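Local coordinates for protein putative adhesin (Bacteroides thetaiotaomicron, PDB 4QDG) that is a putative lipoprotein adhesin of the FimB/Mfa2 family that binds magnesium and probably attaches fimbriae to the bacterial outer membrane, at residues L256-K260 with S269-L273; S233-T237 with I248-I253; R225-R229 with L252-L257. All coordinates share one frame; numbering follows the deposited sequence.

Contact 1 of 3, residues L256-K260 with S269-L273; sequences LLMLK and SQEFL. With MG (magnesium ion), chain D.
Phe272 is the knob of a knobs-into-holes contact between helices 252-263 and 269-275, held in a hole made by Leu256, Leu257, Leu259 and Lys260. The two short helical segments cross steeply, at 109° with axes 10.3 Å apart, and Phe272 fills much of the gap between them. The phenyl group reaches the hole because its CG stands anti to the backbone N (chi1 172°). One face is covered by the aliphatic part of Lys260: CB lies 3.7 Å from the centroid of the Phe272 ring and almost on the ring normal, a CH-pi contact. Leu259 comes in from the rim instead, its CD2 meeting Phe272 CZ in the ring plane at 4.0 Å. Leu257 CD2 approaches obliquely, 4.0 Å from Phe272 CD2, and also touches Ser269 OG at 3.7 Å.

The lysine does double duty. Bends at chi2 and chi3 carry its chain past the ring, so that Lys260 NZ donates a hydrogen bond of 2.9 Å to Ser269 OG at the start of the second helix; Met267 O, in the connection between the helices, also accepts from the ammonium. Greasy stem and charged end thus clasp different parts of one helix.

The end of the Leu273 side chain reaches the neighbouring helix, CD2 meeting Leu256 CD1 at 4.3 Å, while its carbonyl serves a metal. Leu273 O binds magnesium at 2.2 Å, in a site where two main-chain carbonyls at the C-terminal end of helix 269-275, those of Leu273 and Glu276, are joined by Asn151 OD1 from strand 140-159 and a water.

Contact 2 of 3, residues S233-T237 with I248-I253; sequences SPKLT and INIPLI
Leu236 and Ile250 form the hydrogen-bonded pair at the centre of an antiparallel ladder whose strand segments, 235-237 and 248-251, run at 169° to one another. Each N-H of this pair lies in the plane of the carbonyl that receives it, Leu236 N to Ile250 O and Ile250 N to Leu236 O both measuring 3.0 Å. Non-hydrogen-bonded pairs flank it, Lys235 with Pro251 and Thr237 with Asn249. Pro251, which has no amide hydrogen, thus sits where no bond to strand 235-240 would be made.

Leu236 and Ile250 project side by side from the buried face, with Leu236 CB 3.9 Å from Ile250 CG1. The isoleucine achieves this with CG1 held between its backbone N and carbonyl carbon (chi1 59°). On the other face Thr237 OG1 donates to Asn249 OD1 over 3.0 Å, tilted from the plane of the amide; in one of two modelled conformers, and so only tentatively, Lys235 crosses Pro251.

This is a beta hairpin, its strands 235-240 and 246-251 forming one side of a four-stranded antiparallel sheet in which strand 246-251 is outermost within the chain. Strand 170-176 continues the sheet beyond Lys235 and Thr237.

Where the ladder ends, Pro251 takes the N-cap position and the chain turns into helix 252-263. Pro234 O follows it round: it accepts from Leu252 N at 3.0 Å, a bent bond (132° at the hydrogen), and from a water at 2.6 Å. That same water accepts from Ile253 N at 2.9 Å, while Pro234 CG rests 3.8 Å from Ile253 CD1.

Contact 3 of 3, residues R225-R229 with L252-L257; sequences RLMVR and LINYLL
Ile253 drives its CD1 methyl against the backbone of Leu226 and Met227, coming to 3.2 Å from Met227 O. The side chain reaches this far because CG1 is anti to the carbonyl carbon (chi1 -68°) and the chain is nearly extended beyond it. Its two ends are divided between neighbours: CD1 presses on the peptide, whereas the CG2 branch lies 3.7 Å from Val228 CG2. That valine methyl is itself shared, since Leu257 CD1 meets Val228 CG2 at the same distance from the next turn of the helix.

Leu226 covers the other flank. With its CG beside the backbone N, it sends CD1 to within 3.9 Å of Leu256 CD1, the two leucines crossing at about a right angle, and leaves CD2 for a looser touch on Leu252. Between Leu226, which points at the helix, and Val228, which reaches it with CG2, Met227 points away.

The Met227 carbonyl is held as well. Arg229 NH1 donates to Met227 O at 2.9 Å, the oxygen lying in the guanidinium plane, although the donor stands 27° out of the carbonyl plane. Asp176 gives the guanidinium a salt bridge through NH2.

No hydrogen bond crosses between the segments; side-chain methyls pack on each other and, at Ile253 CD1, on the peptide of Met227. The irregular connection after strand 213-223 thus packs on helix 252-263 beside the magnesium site, Leu226 touching the metal ligand Asn151 and Val228 the ligand residue Leu273.

Overall arrangement
From the N terminus, the chain first reaches loop 225-229, then the hairpin 235-251, then helix 252-263. Contact 2 closes the hairpin and its exit into the helix, joining the helix to the four-stranded sheet. It nests within contact 3, which starts before the hairpin and ends on the same helical stretch, with Leu252 and Ile253 in common. Contact 1 opens where contact 3 ends, at Leu256 and Leu257, and closes a short loop onto helix 269-275; it follows contact 2 in series. Helix 252-263 thus joins all three. Contacts 1 and 3 also meet through Gln270, whose amide probably bonds to Leu226 O and Val228 N, tying loop 225-229 to helix 269-275 beside the magnesium site.

Contact 1 of 3, residues L256-K260 with S269-L273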
loop_
_atom_site.group_PDB
_atom_site.type_symbol
_atom_site.label_atom_id
_atom_site.label_comp_id
_atom_site.label_asym_id
_atom_site.label_seq_id
_atom_site.Cartn_x
_atom_site.Cartn_y
_atom_site.Cartn_z
ATOM N N LEU A 256 5.493 4.496 -13.419
ATOM C CA LEU A 256 6.325 4.257 -12.220
ATOM C C LEU A 256 7.463 3.293 -12.518
ATOM O O LEU A 256 8.543 3.431 -11.958
ATOM C CB LEU A 256 5.515 3.733 -11.010
ATOM C CG LEU A 256 4.339 4.572 -10.529
ATOM C CD1 LEU A 256 3.586 3.831 -9.450
ATOM C CD2 LEU A 256 4.782 5.935 -10.044
ATOM N N LEU A 257 7.203 2.314 -13.393
ATOM C CA LEU A 257 8.187 1.319 -13.778
ATOM C C LEU A 257 9.269 1.968 -14.665
ATOM O O LEU A 257 10.324 1.367 -14.797
ATOM C CB LEU A 257 7.518 0.098 -14.465
ATOM C CG LEU A 257 6.636 -0.818 -13.575
ATOM C CD1 LEU A 257 5.941 -1.900 -14.414
ATOM C CD2 LEU A 257 7.426 -1.449 -12.419
HETATM N N MSE A 258 9.050 3.205 -15.203
HETATM C CA MSE A 258 10.120 3.906 -15.949
HETATM C C MSE A 258 11.200 4.365 -14.941
HETATM O O MSE A 258 12.360 4.482 -15.318
HETATM C CB MSE A 258 9.627 5.100 -16.790
HETATM C CG MSE A 258 8.703 4.741 -17.922
HETATM SE SE MSE A 258 7.747 6.371 -18.552
HETATM C CE MSE A 258 6.430 5.443 -19.831
ATOM N N LEU A 259 10.819 4.567 -13.653
ATOM C CA LEU A 259 11.792 4.887 -12.622
ATOM C C LEU A 259 12.596 3.606 -12.289
ATOM O O LEU A 259 13.811 3.669 -12.138
ATOM C CB LEU A 259 11.118 5.466 -11.358
ATOM C CG LEU A 259 12.064 5.734 -10.164
ATOM C CD1 LEU A 259 12.971 6.912 -10.468
ATOM C CD2 LEU A 259 11.280 6.026 -8.901
ATOM N N LYS A 260 11.911 2.452 -12.186
ATOM C CA LYS A 260 12.572 1.185 -11.907
ATOM C C LYS A 260 13.583 0.838 -13.002
ATOM O O LYS A 260 14.718 0.510 -12.687
ATOM C CB LYS A 260 11.562 0.061 -11.754
ATOM C CG LYS A 260 12.146 -1.190 -11.087
ATOM C CD LYS A 260 11.566 -2.470 -11.672
ATOM C CE LYS A 260 12.257 -2.871 -12.964
ATOM N NZ LYS A 260 11.668 -4.117 -13.514
ATOM N N SER A 269 9.631 -6.116 -11.003
ATOM C CA SER A 269 8.632 -5.047 -11.160
ATOM C C SER A 269 7.626 -5.013 -9.993
ATOM O O SER A 269 7.409 -3.942 -9.412
ATOM C CB SER A 269 7.910 -5.173 -12.492
ATOM O OG SER A 269 8.799 -4.754 -13.512
ATOM N N GLN A 270 7.075 -6.170 -9.621
ATOM C CA GLN A 270 6.115 -6.285 -8.509
ATOM C C GLN A 270 6.770 -5.936 -7.164
ATOM O O GLN A 270 6.161 -5.236 -6.356
ATOM C CB GLN A 270 5.452 -7.683 -8.449
ATOM C CG GLN A 270 4.207 -7.675 -7.542
ATOM C CD GLN A 270 3.235 -6.552 -7.892
ATOM O OE1 GLN A 270 2.732 -6.462 -9.014
ATOM N NE2 GLN A 270 3.008 -5.635 -6.963
ATOM N N GLU A 271 8.015 -6.386 -6.952
ATOM C CA GLU A 271 8.807 -6.095 -5.736
ATOM C C GLU A 271 8.985 -4.596 -5.548
ATOM O O GLU A 271 8.864 -4.104 -4.428
ATOM C CB GLU A 271 10.175 -6.787 -5.790
ATOM C CG GLU A 271 11.065 -6.467 -4.593
ATOM C CD GLU A 271 12.341 -7.277 -4.464
ATOM O OE1 GLU A 271 12.647 -8.066 -5.383
ATOM O OE2 GLU A 271 13.041 -7.121 -3.440
ATOM N N PHE A 272 9.306 -3.887 -6.635
ATOM C CA PHE A 272 9.453 -2.428 -6.682
ATOM C C PHE A 272 8.107 -1.773 -6.316
ATOM O O PHE A 272 8.068 -0.863 -5.467
ATOM C CB PHE A 272 9.927 -1.998 -8.101
ATOM C CG PHE A 272 9.951 -0.514 -8.352
ATOM C CD1 PHE A 272 10.947 0.285 -7.802
ATOM C CD2 PHE A 272 8.953 0.096 -9.115
ATOM C CE1 PHE A 272 10.958 1.672 -8.016
ATOM C CE2 PHE A 272 8.966 1.472 -9.331
ATOM C CZ PHE A 272 9.977 2.247 -8.791
ATOM N N LEU A 273 7.004 -2.257 -6.925
ATOM C CA LEU A 273 5.671 -1.703 -6.636
ATOM C C LEU A 273 5.223 -1.988 -5.203
ATOM O O LEU A 273 4.437 -1.202 -4.658
ATOM C CB LEU A 273 4.620 -2.209 -7.610
ATOM C CG LEU A 273 4.823 -1.846 -9.082
ATOM C CD1 LEU A 273 3.919 -2.705 -9.960
ATOM C CD2 LEU A 273 4.588 -0.331 -9.324
HETATM MG MG MG D . 3.848 -0.065 -2.836
HETATM O O HOH W 1 3.100 -0.632 -0.893
#

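Contact 2 of 3, residues S233-T237 with I248-I253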
loop_
_atom_site.group_PDB
_atom_site.type_symbol
_atom_site.label_atom_id
_atom_site.label_comp_id
_atom_site.label_asym_id
_atom_site.label_seq_id
_atom_site.Cartn_x
_atom_site.Cartn_y
_atom_site.Cartn_z
ATOM N N SER A 233 -5.282 -2.047 -16.014
ATOM C CA SER A 233 -4.232 -1.066 -16.260
ATOM C C SER A 233 -4.626 0.224 -15.497
ATOM O O SER A 233 -5.396 1.035 -16.009
ATOM C CB SER A 233 -4.065 -0.837 -17.765
ATOM O OG SER A 233 -2.964 0.014 -18.028
ATOM N N PRO A 234 -4.168 0.383 -14.231
ATOM C CA PRO A 234 -4.544 1.587 -13.452
ATOM C C PRO A 234 -4.158 2.895 -14.160
ATOM O O PRO A 234 -3.076 2.992 -14.791
ATOM C CB PRO A 234 -3.773 1.429 -12.135
ATOM C CG PRO A 234 -3.383 -0.003 -12.084
ATOM C CD PRO A 234 -3.265 -0.502 -13.467
ATOM N N LYS A 235 -5.059 3.886 -14.044
ATOM C CA LYS A 235 -4.874 5.170 -14.691
ATOM C C LYS A 235 -4.784 6.344 -13.711
ATOM O O LYS A 235 -5.511 6.389 -12.714
ATOM C CB LYS A 235 -6.027 5.427 -15.678
ATOM C CG LYS A 235 -6.063 4.480 -16.880
ATOM C CD LYS A 235 -5.103 4.893 -17.999
ATOM C CE LYS A 235 -5.153 3.944 -19.172
ATOM N NZ LYS A 235 -4.454 2.664 -18.884
ATOM N N LEU A 236 -3.894 7.316 -14.025
ATOM C CA LEU A 236 -3.786 8.582 -13.308
ATOM C C LEU A 236 -4.380 9.606 -14.257
ATOM O O LEU A 236 -3.984 9.661 -15.429
ATOM C CB LEU A 236 -2.389 8.981 -12.830
ATOM C CG LEU A 236 -2.253 10.443 -12.362
ATOM C CD1 LEU A 236 -2.945 10.671 -11.003
ATOM C CD2 LEU A 236 -0.804 10.866 -12.292
ATOM N N THR A 237 -5.382 10.364 -13.790
ATOM C CA THR A 237 -6.049 11.362 -14.648
ATOM C C THR A 237 -6.037 12.728 -13.983
ATOM O O THR A 237 -6.341 12.834 -12.790
ATOM C CB THR A 237 -7.499 10.905 -14.996
ATOM O OG1 THR A 237 -7.441 9.625 -15.623
ATOM C CG2 THR A 237 -8.209 11.861 -15.931
ATOM N N ILE A 248 -3.682 15.166 -18.435
ATOM C CA ILE A 248 -2.891 13.975 -18.106
ATOM C C ILE A 248 -3.864 12.784 -17.966
ATOM O O ILE A 248 -4.898 12.884 -17.289
ATOM C CB ILE A 248 -1.975 14.155 -16.840
ATOM C CG1 ILE A 248 -0.989 15.317 -17.009
ATOM C CG2 ILE A 248 -1.197 12.875 -16.519
ATOM C CD1 ILE A 248 -0.622 16.033 -15.713
ATOM N N ASN A 249 -3.546 11.683 -18.650
ATOM C CA ASN A 249 -4.294 10.439 -18.633
ATOM C C ASN A 249 -3.326 9.355 -19.016
ATOM O O ASN A 249 -3.137 9.058 -20.203
ATOM C CB ASN A 249 -5.529 10.458 -19.539
ATOM C CG ASN A 249 -6.354 9.194 -19.435
ATOM O OD1 ASN A 249 -6.700 8.733 -18.353
ATOM N ND2 ASN A 249 -6.727 8.637 -20.561
ATOM N N ILE A 250 -2.682 8.780 -18.003
ATOM C CA ILE A 250 -1.598 7.844 -18.242
ATOM C C ILE A 250 -1.789 6.503 -17.562
ATOM O O ILE A 250 -2.431 6.434 -16.509
ATOM C CB ILE A 250 -0.267 8.498 -17.715
ATOM C CG1 ILE A 250 -0.350 8.840 -16.193
ATOM C CG2 ILE A 250 0.140 9.725 -18.549
ATOM C CD1 ILE A 250 0.871 8.680 -15.434
ATOM N N PRO A 251 -1.141 5.440 -18.092
ATOM C CA PRO A 251 -1.121 4.174 -17.348
ATOM C C PRO A 251 -0.078 4.332 -16.229
ATOM O O PRO A 251 1.136 4.294 -16.463
ATOM C CB PRO A 251 -0.765 3.125 -18.419
ATOM C CG PRO A 251 -0.178 3.898 -19.568
ATOM C CD PRO A 251 -0.316 5.360 -19.326
ATOM N N LEU A 252 -0.584 4.602 -15.021
ATOM C CA LEU A 252 0.162 4.875 -13.803
ATOM C C LEU A 252 1.314 3.874 -13.520
ATOM O O LEU A 252 2.408 4.320 -13.186
ATOM C CB LEU A 252 -0.812 4.909 -12.597
ATOM C CG LEU A 252 -0.218 5.058 -11.178
ATOM C CD1 LEU A 252 0.564 6.380 -11.002
ATOM C CD2 LEU A 252 -1.305 5.008 -10.159
ATOM N N ILE A 253 1.071 2.561 -13.649
ATOM C CA ILE A 253 2.047 1.523 -13.319
ATOM C C ILE A 253 3.245 1.552 -14.299
ATOM O O ILE A 253 4.406 1.525 -13.852
ATOM C CB ILE A 253 1.378 0.138 -13.197
ATOM C CG1 ILE A 253 0.463 0.156 -11.959
ATOM C CG2 ILE A 253 2.425 -0.967 -13.102
ATOM C CD1 ILE A 253 0.168 -1.053 -11.347
HETATM O O HOH W 2 -1.013 1.451 -15.275
#

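Contact 3 of 3, residues R225-R229 with L252-L257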
loop_
_atom_site.group_PDB
_atom_site.type_symbol
_atom_site.label_atom_id
_atom_site.label_comp_id
_atom_site.label_asym_id
_atom_site.label_seq_id
_atom_site.Cartn_x
_atom_site.Cartn_y
_atom_site.Cartn_z
ATOM N N ARG A 225 -3.212 -1.838 -3.281
ATOM C CA ARG A 225 -2.034 -2.423 -3.931
ATOM C C ARG A 225 -1.901 -2.116 -5.441
ATOM O O ARG A 225 -2.852 -2.242 -6.229
ATOM C CB ARG A 225 -1.987 -3.938 -3.689
ATOM C CG ARG A 225 -0.627 -4.543 -3.905
ATOM C CD ARG A 225 -0.616 -6.031 -3.712
ATOM N NE ARG A 225 0.716 -6.597 -3.969
ATOM C CZ ARG A 225 0.976 -7.900 -4.003
ATOM N NH1 ARG A 225 0.000 -8.785 -3.832
ATOM N NH2 ARG A 225 2.208 -8.329 -4.238
ATOM N N LEU A 226 -0.684 -1.719 -5.816
ATOM C CA LEU A 226 -0.272 -1.469 -7.197
ATOM C C LEU A 226 0.346 -2.759 -7.748
ATOM O O LEU A 226 1.343 -3.248 -7.205
ATOM C CB LEU A 226 0.725 -0.319 -7.261
ATOM C CG LEU A 226 0.197 1.063 -6.854
ATOM C CD1 LEU A 226 1.364 2.090 -6.801
ATOM C CD2 LEU A 226 -0.957 1.500 -7.798
HETATM N N MSE A 227 -0.306 -3.376 -8.747
HETATM C CA MSE A 227 0.150 -4.623 -9.349
HETATM C C MSE A 227 0.162 -4.586 -10.860
HETATM O O MSE A 227 -0.764 -4.068 -11.469
HETATM C CB MSE A 227 -0.756 -5.811 -8.939
HETATM C CG MSE A 227 -0.726 -6.127 -7.462
HETATM SE SE MSE A 227 -1.404 -7.906 -7.058
HETATM C CE MSE A 227 0.223 -9.041 -7.560
ATOM N N VAL A 228 1.162 -5.232 -11.467
ATOM C CA VAL A 228 1.181 -5.480 -12.912
ATOM C C VAL A 228 0.296 -6.725 -13.128
ATOM O O VAL A 228 0.580 -7.779 -12.558
ATOM C CB VAL A 228 2.618 -5.710 -13.465
ATOM C CG1 VAL A 228 2.569 -6.149 -14.927
ATOM C CG2 VAL A 228 3.487 -4.471 -13.309
ATOM N N ARG A 229 -0.773 -6.607 -13.890
ATOM C CA ARG A 229 -1.637 -7.752 -14.229
ATOM C C ARG A 229 -2.251 -7.503 -15.587
ATOM O O ARG A 229 -2.318 -6.353 -16.010
ATOM C CB ARG A 229 -2.706 -8.050 -13.167
ATOM C CG ARG A 229 -3.685 -6.914 -12.958
ATOM C CD ARG A 229 -3.950 -6.774 -11.489
ATOM N NE ARG A 229 -5.037 -5.833 -11.198
ATOM C CZ ARG A 229 -4.863 -4.553 -10.891
ATOM N NH1 ARG A 229 -3.654 -4.015 -10.918
ATOM N NH2 ARG A 229 -5.896 -3.800 -10.560
ATOM N N LEU A 252 -0.584 4.602 -15.021
ATOM C CA LEU A 252 0.162 4.875 -13.803
ATOM C C LEU A 252 1.314 3.874 -13.520
ATOM O O LEU A 252 2.408 4.320 -13.186
ATOM C CB LEU A 252 -0.812 4.909 -12.597
ATOM C CG LEU A 252 -0.218 5.058 -11.178
ATOM C CD1 LEU A 252 0.564 6.380 -11.002
ATOM C CD2 LEU A 252 -1.305 5.008 -10.159
ATOM N N ILE A 253 1.071 2.561 -13.649
ATOM C CA ILE A 253 2.047 1.523 -13.319
ATOM C C ILE A 253 3.245 1.552 -14.299
ATOM O O ILE A 253 4.406 1.525 -13.852
ATOM C CB ILE A 253 1.378 0.138 -13.197
ATOM C CG1 ILE A 253 0.463 0.156 -11.959
ATOM C CG2 ILE A 253 2.425 -0.967 -13.102
ATOM C CD1 ILE A 253 0.168 -1.053 -11.347
ATOM N N ASN A 254 2.965 1.712 -15.587
ATOM C CA ASN A 254 3.973 1.843 -16.640
ATOM C C ASN A 254 4.905 3.024 -16.405
ATOM O O ASN A 254 6.107 2.896 -16.617
ATOM C CB ASN A 254 3.301 2.016 -18.005
ATOM C CG ASN A 254 2.575 0.792 -18.499
ATOM O OD1 ASN A 254 2.295 -0.162 -17.763
ATOM N ND2 ASN A 254 2.190 0.829 -19.752
ATOM N N TYR A 255 4.348 4.155 -15.952
ATOM C CA TYR A 255 5.095 5.383 -15.685
ATOM C C TYR A 255 5.978 5.177 -14.469
ATOM O O TYR A 255 7.143 5.487 -14.564
ATOM C CB TYR A 255 4.138 6.590 -15.534
ATOM C CG TYR A 255 3.858 7.266 -16.858
ATOM C CD1 TYR A 255 3.141 6.611 -17.860
ATOM C CD2 TYR A 255 4.408 8.509 -17.157
ATOM C CE1 TYR A 255 2.943 7.195 -19.112
ATOM C CE2 TYR A 255 4.253 9.084 -18.419
ATOM C CZ TYR A 255 3.496 8.435 -19.386
ATOM O OH TYR A 255 3.290 9.027 -20.611
ATOM N N LEU A 256 5.493 4.496 -13.419
ATOM C CA LEU A 256 6.325 4.257 -12.220
ATOM C C LEU A 256 7.463 3.293 -12.518
ATOM O O LEU A 256 8.543 3.431 -11.958
ATOM C CB LEU A 256 5.515 3.733 -11.010
ATOM C CG LEU A 256 4.339 4.572 -10.529
ATOM C CD1 LEU A 256 3.586 3.831 -9.450
ATOM C CD2 LEU A 256 4.782 5.935 -10.044
ATOM N N LEU A 257 7.203 2.314 -13.393
ATOM C CA LEU A 257 8.187 1.319 -13.778
ATOM C C LEU A 257 9.269 1.968 -14.665
ATOM O O LEU A 257 10.324 1.367 -14.797
ATOM C CB LEU A 257 7.518 0.098 -14.465
ATOM C CG LEU A 257 6.636 -0.818 -13.575
ATOM C CD1 LEU A 257 5.941 -1.900 -14.414
ATOM C CD2 LEU A 257 7.426 -1.449 -12.419
#